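Local coordinates for protein CTP:phosphocholine Cytidylyltransferase (Streptococcus pneumoniae, PDB 1JYK) that catalyses the transfer of a cytidylyl group from CTP to phosphocholine, probably releasing pyrophosphate and forming CDP-choline, at residues G79-K82 and E83-D86; S239-D242 and Y243-L246. All blocks are in the same frame, centred on the assembly; numbering follows the deposited sequence.

Contact 1 (G79-K82 and E83-D86); sequences GYLK and EQFD
Leu81 and Lys82 carry the chain from a type II beta turn, Gly79 to Lys82, straight into a 3-10 turn, where their carbonyls receive the amides of Gln84 and Phe85. The two turns form the connection between strand 74-78 and helix 87-92 in the nucleotidyltransferase fold. Gln84 N reaches Leu81 O at 3.1 Å in a nearly straight bond (167°), and Phe85 N meets Lys82 O at 2.9 Å.

The side chain of Glu83 folds back over the beta turn. Its CG takes the crowded position between backbone N and carbonyl carbon (chi1 62°), and a bend at chi2 (-81°) brings the carboxylate over the Leu81 backbone, with OE2 3.6 Å from Leu81 CA. Leu81 itself is shared by its neighbours: CG sits over the centre of one face of the Tyr80 ring, CD2 approaches the Glu83 carboxylate, and CD1 lies 3.9 Å from Gln84 NE2. Leu81 and Gln84 run side by side, pointing the same way, while the Gln84 amide reaches on to donate to Asn45 O. On the inner side, the buried Phe85 ring packs against Pro47 and Leu96 and turns its edge to the carbonyls of Tyr80, Leu81 and Lys82.

Lys82 and Glu83 cross at about a right angle and make no direct salt bridge, Lys82 NZ and Glu83 OE1 being 4.7 Å apart; Lys82 also makes a cation-pi contact with Phe98. A water donates both to Lys82 O, at 2.9 Å, and to Asp86 OD1, at 3.0 Å, so the carbonyl that accepts Phe85 N has a second partner.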
ATOM      1  N   GLY A  79      -0.295  11.343   8.864  1.00 15.00           N
ATOM      2  CA  GLY A  79      -0.198  12.751   8.527  1.00 15.87           C
ATOM      3  C   GLY A  79      -1.491  13.453   8.891  1.00 16.04           C
ATOM      4  O   GLY A  79      -1.590  14.096   9.943  1.00 15.78           O
ATOM      5  N   TYR A  80      -2.483  13.314   8.019  1.00 15.37           N
ATOM      6  CA  TYR A  80      -3.798  13.907   8.216  1.00 15.77           C
ATOM      7  C   TYR A  80      -4.455  13.306   9.468  1.00 16.29           C
ATOM      8  O   TYR A  80      -4.604  12.085   9.563  1.00 15.83           O
ATOM      9  CB  TYR A  80      -4.657  13.622   6.983  1.00 15.14           C
ATOM     10  CG  TYR A  80      -6.066  14.144   7.067  1.00 15.91           C
ATOM     11  CD1 TYR A  80      -7.159  13.279   6.957  1.00 15.41           C
ATOM     12  CD2 TYR A  80      -6.318  15.503   7.241  1.00 16.69           C
ATOM     13  CE1 TYR A  80      -8.463  13.755   7.015  1.00 16.41           C
ATOM     14  CE2 TYR A  80      -7.617  15.991   7.302  1.00 17.31           C
ATOM     15  CZ  TYR A  80      -8.685  15.112   7.190  1.00 17.54           C
ATOM     16  OH  TYR A  80      -9.975  15.587   7.258  1.00 19.14           O
ATOM     17  N   LEU A  81      -4.838  14.162  10.418  1.00 15.55           N
ATOM     18  CA  LEU A  81      -5.470  13.731  11.677  1.00 16.19           C
ATOM     19  C   LEU A  81      -4.687  12.618  12.389  1.00 15.68           C
ATOM     20  O   LEU A  81      -5.270  11.710  12.995  1.00 15.68           O
ATOM     21  CB  LEU A  81      -6.915  13.270  11.417  1.00 16.45           C
ATOM     22  CG  LEU A  81      -7.843  14.263  10.697  1.00 15.99           C
ATOM     23  CD1 LEU A  81      -9.192  13.618  10.417  1.00 14.60           C
ATOM     24  CD2 LEU A  81      -8.018  15.507  11.551  1.00 15.60           C
ATOM     25  N   LYS A  82      -3.361  12.718  12.337  1.00 15.72           N
ATOM     26  CA  LYS A  82      -2.483  11.717  12.929  1.00 16.62           C
ATOM     27  C   LYS A  82      -2.713  11.383  14.401  1.00 16.81           C
ATOM     28  O   LYS A  82      -2.446  10.253  14.828  1.00 15.87           O
ATOM     29  CB  LYS A  82      -1.023  12.119  12.722  1.00 17.37           C
ATOM     30  CG  LYS A  82      -0.593  13.321  13.525  1.00 19.68           C
ATOM     31  CD  LYS A  82       0.870  13.643  13.264  1.00 23.05           C
ATOM     32  CE  LYS A  82       1.353  14.748  14.175  1.00 23.61           C
ATOM     33  NZ  LYS A  82       0.590  15.994  13.918  1.00 25.74           N
ATOM     34  N   GLU A  83      -3.215  12.342  15.175  1.00 16.88           N
ATOM     35  CA  GLU A  83      -3.441  12.099  16.598  1.00 18.64           C
ATOM     36  C   GLU A  83      -4.448  10.976  16.871  1.00 17.14           C
ATOM     37  O   GLU A  83      -4.477  10.409  17.962  1.00 16.97           O
ATOM     38  CB  GLU A  83      -3.880  13.392  17.302  1.00 20.53           C
ATOM     39  CG  GLU A  83      -5.189  13.987  16.795  1.00 26.85           C
ATOM     40  CD  GLU A  83      -5.031  14.801  15.511  1.00 28.74           C
ATOM     41  OE1 GLU A  83      -3.880  15.105  15.115  1.00 27.99           O
ATOM     42  OE2 GLU A  83      -6.070  15.135  14.898  1.00 30.83           O
ATOM     43  N   GLN A  84      -5.262  10.638  15.878  1.00 15.37           N
ATOM     44  CA  GLN A  84      -6.236   9.573  16.065  1.00 15.50           C
ATOM     45  C   GLN A  84      -5.580   8.197  16.013  1.00 14.54           C
ATOM     46  O   GLN A  84      -6.181   7.204  16.422  1.00 15.05           O
ATOM     47  CB  GLN A  84      -7.349   9.680  15.016  1.00 15.28           C
ATOM     48  CG  GLN A  84      -8.240  10.911  15.230  1.00 15.04           C
ATOM     49  CD  GLN A  84      -9.470  10.937  14.344  1.00 15.81           C
ATOM     50  OE1 GLN A  84     -10.059   9.896  14.037  1.00 16.16           O
ATOM     51  NE2 GLN A  84      -9.873  12.135  13.932  1.00 15.89           N
ATOM     52  N   PHE A  85      -4.338   8.145  15.531  1.00 14.67           N
ATOM     53  CA  PHE A  85      -3.589   6.886  15.421  1.00 14.45           C
ATOM     54  C   PHE A  85      -2.792   6.514  16.680  1.00 14.90           C
ATOM     55  O   PHE A  85      -2.354   5.375  16.827  1.00 16.88           O
ATOM     56  CB  PHE A  85      -2.591   6.957  14.260  1.00 13.38           C
ATOM     57  CG  PHE A  85      -3.227   6.963  12.897  1.00 13.31           C
ATOM     58  CD1 PHE A  85      -3.338   5.787  12.157  1.00 14.32           C
ATOM     59  CD2 PHE A  85      -3.695   8.150  12.341  1.00 13.64           C
ATOM     60  CE1 PHE A  85      -3.908   5.795  10.879  1.00 13.24           C
ATOM     61  CE2 PHE A  85      -4.266   8.166  11.065  1.00 13.83           C
ATOM     62  CZ  PHE A  85      -4.370   6.985  10.337  1.00 13.35           C
ATOM     63  N   ASP A  86      -2.595   7.470  17.579  1.00 14.98           N
ATOM     64  CA  ASP A  86      -1.799   7.230  18.779  1.00 15.17           C
ATOM     65  C   ASP A  86      -2.099   5.967  19.567  1.00 14.46           C
ATOM     66  O   ASP A  86      -1.174   5.244  19.960  1.00 14.63           O
ATOM     67  CB  ASP A  86      -1.886   8.441  19.702  1.00 18.21           C
ATOM     68  CG  ASP A  86      -1.066   9.612  19.191  1.00 20.95           C
ATOM     69  OD1 ASP A  86      -0.032   9.382  18.525  1.00 22.67           O
ATOM     70  OD2 ASP A  86      -1.458  10.766  19.451  1.00 24.80           O
TER
HETATM   71  O   HOH W   1       0.356  10.187  15.690  1.00 24.77           O
HETATM   72  O   HOH W   2      -1.711  15.896  15.920  1.00 31.70           O

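Contact 2 (S239-D242 and Y243-L246); sequences SVQD and YRKL
Tyr243, Arg244, Lys245 and Leu246 give their amides to the carbonyls of Ser239, Val240, Gln241 and Asp242 in turn, four successive i to i+4 bonds that wind the opening turns of the C-terminal helix 240-250. The shortest joins Arg244 N to Val240 O at 2.8 Å. Ser239 is the N-cap: its OG accepts from Asp242 N at 3.0 Å, occupying an amide of the first turn that has no earlier helical carbonyl to use. Asp242 returns a bond to the chain just before the helix, its OD2 accepting from Asp238 N.

Among the side chains, Arg244 crosses Val240 obliquely. Extended from CG to NE, it runs back along the helix and lays one face of its guanidinium against the valine, with Val240 CG2 3.6 Å from Arg244 NE and offset toward the rim of the group. CG1 reaches the same group near NH1. Gln241 lies alongside, its NE2 3.7 Å from Arg244 NH1; the amide plane stands 87° from the guanidinium plane, so the two groups are not stacked. Tyr243 leaves the helix at a different angle, CG anti to the backbone N (chi1 166°), with Val240 O at its ring edge and its hydroxyl bonded to Gln52 O.

The arginine meets Val240 through van der Waals contact of methyls with the guanidinium. The polar grip comes from Ser239 and Asp242, whose acceptors at the positive end of the helix dipole would be expected to favour its start.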
ATOM      1  N   SER A 239     -14.661   5.315  -2.766  1.00 21.05           N
ATOM      2  CA  SER A 239     -15.723   6.307  -2.620  1.00 20.09           C
ATOM      3  C   SER A 239     -16.598   5.905  -1.449  1.00 19.66           C
ATOM      4  O   SER A 239     -16.516   4.770  -0.984  1.00 20.18           O
ATOM      5  CB  SER A 239     -16.577   6.345  -3.884  1.00 19.87           C
ATOM      6  OG  SER A 239     -17.299   5.134  -4.036  1.00 18.97           O
ATOM      7  N   VAL A 240     -17.437   6.820  -0.970  1.00 18.73           N
ATOM      8  CA  VAL A 240     -18.318   6.479   0.142  1.00 19.26           C
ATOM      9  C   VAL A 240     -19.308   5.422  -0.361  1.00 19.10           C
ATOM     10  O   VAL A 240     -19.854   4.642   0.410  1.00 19.32           O
ATOM     11  CB  VAL A 240     -19.067   7.725   0.688  1.00 17.97           C
ATOM     12  CG1 VAL A 240     -20.023   8.268  -0.351  1.00 18.97           C
ATOM     13  CG2 VAL A 240     -19.813   7.362   1.959  1.00 19.22           C
ATOM     14  N   GLN A 241     -19.515   5.386  -1.676  1.00 20.26           N
ATOM     15  CA  GLN A 241     -20.414   4.406  -2.273  1.00 20.68           C
ATOM     16  C   GLN A 241     -19.809   3.015  -2.103  1.00 19.49           C
ATOM     17  O   GLN A 241     -20.517   2.059  -1.778  1.00 18.93           O
ATOM     18  CB  GLN A 241     -20.616   4.707  -3.756  1.00 24.11           C
ATOM     19  CG  GLN A 241     -21.656   5.787  -4.024  1.00 28.69           C
ATOM     20  CD  GLN A 241     -21.154   7.195  -3.717  1.00 30.49           C
ATOM     21  OE1 GLN A 241     -19.964   7.496  -3.863  1.00 29.51           O
ATOM     22  NE2 GLN A 241     -22.068   8.065  -3.291  1.00 31.46           N
ATOM     23  N   ASP A 242     -18.501   2.908  -2.333  1.00 18.01           N
ATOM     24  CA  ASP A 242     -17.802   1.635  -2.177  1.00 18.68           C
ATOM     25  C   ASP A 242     -17.949   1.218  -0.723  1.00 18.90           C
ATOM     26  O   ASP A 242     -18.167   0.049  -0.411  1.00 18.54           O
ATOM     27  CB  ASP A 242     -16.310   1.785  -2.487  1.00 19.86           C
ATOM     28  CG  ASP A 242     -16.021   1.868  -3.972  1.00 22.12           C
ATOM     29  OD1 ASP A 242     -16.921   1.571  -4.780  1.00 22.15           O
ATOM     30  OD2 ASP A 242     -14.883   2.236  -4.327  1.00 22.41           O
ATOM     31  N   TYR A 243     -17.812   2.200   0.163  1.00 18.51           N
ATOM     32  CA  TYR A 243     -17.917   1.980   1.599  1.00 18.08           C
ATOM     33  C   TYR A 243     -19.297   1.451   1.981  1.00 18.02           C
ATOM     34  O   TYR A 243     -19.424   0.494   2.742  1.00 18.03           O
ATOM     35  CB  TYR A 243     -17.641   3.296   2.332  1.00 18.31           C
ATOM     36  CG  TYR A 243     -18.048   3.279   3.779  1.00 19.01           C
ATOM     37  CD1 TYR A 243     -17.216   2.719   4.746  1.00 20.05           C
ATOM     38  CD2 TYR A 243     -19.273   3.804   4.182  1.00 19.68           C
ATOM     39  CE1 TYR A 243     -17.596   2.678   6.082  1.00 20.77           C
ATOM     40  CE2 TYR A 243     -19.662   3.769   5.514  1.00 21.33           C
ATOM     41  CZ  TYR A 243     -18.815   3.204   6.457  1.00 21.60           C
ATOM     42  OH  TYR A 243     -19.192   3.166   7.775  1.00 26.51           O
ATOM     43  N   ARG A 244     -20.335   2.087   1.457  1.00 18.72           N
ATOM     44  CA  ARG A 244     -21.697   1.671   1.758  1.00 20.25           C
ATOM     45  C   ARG A 244     -21.971   0.244   1.276  1.00 20.61           C
ATOM     46  O   ARG A 244     -22.606  -0.546   1.974  1.00 20.33           O
ATOM     47  CB  ARG A 244     -22.685   2.657   1.126  1.00 20.64           C
ATOM     48  CG  ARG A 244     -22.787   3.953   1.905  1.00 20.52           C
ATOM     49  CD  ARG A 244     -23.346   5.095   1.080  1.00 19.21           C
ATOM     50  NE  ARG A 244     -23.248   6.362   1.805  1.00 19.42           N
ATOM     51  CZ  ARG A 244     -23.442   7.557   1.252  1.00 22.53           C
ATOM     52  NH1 ARG A 244     -23.745   7.647  -0.042  1.00 20.16           N
ATOM     53  NH2 ARG A 244     -23.324   8.661   1.983  1.00 19.75           N
ATOM     54  N   LYS A 245     -21.486  -0.084   0.086  1.00 21.09           N
ATOM     55  CA  LYS A 245     -21.685  -1.418  -0.461  1.00 22.13           C
ATOM     56  C   LYS A 245     -20.997  -2.474   0.398  1.00 21.58           C
ATOM     57  O   LYS A 245     -21.567  -3.527   0.667  1.00 21.37           O
ATOM     58  CB  LYS A 245     -21.163  -1.474  -1.896  1.00 23.86           C
ATOM     59  CG  LYS A 245     -22.128  -0.854  -2.891  1.00 28.40           C
ATOM     60  CD  LYS A 245     -21.479  -0.551  -4.226  1.00 33.10           C
ATOM     61  CE  LYS A 245     -22.475   0.137  -5.151  1.00 36.49           C
ATOM     62  NZ  LYS A 245     -21.999   0.191  -6.562  1.00 40.03           N
ATOM     63  N   LEU A 246     -19.771  -2.186   0.831  1.00 20.74           N
ATOM     64  CA  LEU A 246     -19.016  -3.117   1.663  1.00 20.38           C
ATOM     65  C   LEU A 246     -19.725  -3.358   2.990  1.00 21.19           C
ATOM     66  O   LEU A 246     -19.773  -4.482   3.484  1.00 20.39           O
ATOM     67  CB  LEU A 246     -17.611  -2.575   1.944  1.00 19.91           C
ATOM     68  CG  LEU A 246     -16.774  -3.388   2.940  1.00 20.08           C
ATOM     69  CD1 LEU A 246     -16.563  -4.803   2.405  1.00 19.98           C
ATOM     70  CD2 LEU A 246     -15.433  -2.697   3.169  1.00 19.99           C
TER

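Overall arrangement
From the N terminus, the chain reaches contact 1 first: residues 79-86 turn the chain out of strand 74-78 of the central sheet and lead it into helix 87-92. Contact 2 opens more than 150 residues later, just after strand 234-236, and starts the C-terminal helix 240-250. Each is local and contact 1 closes before contact 2 opens, so they neither nest nor cross. The centres of contact 1 and contact 2 lie about 23 Å apart, and the nearest atoms of contact 1 and contact 2 about 13 Å. The segment 42-53, earlier in the chain than either, touches both: contact 1 rests on Thr43, Asn45, Pro47 and Leu50, whereas contact 2 meets Leu42, Val51, Gln52 and Val53.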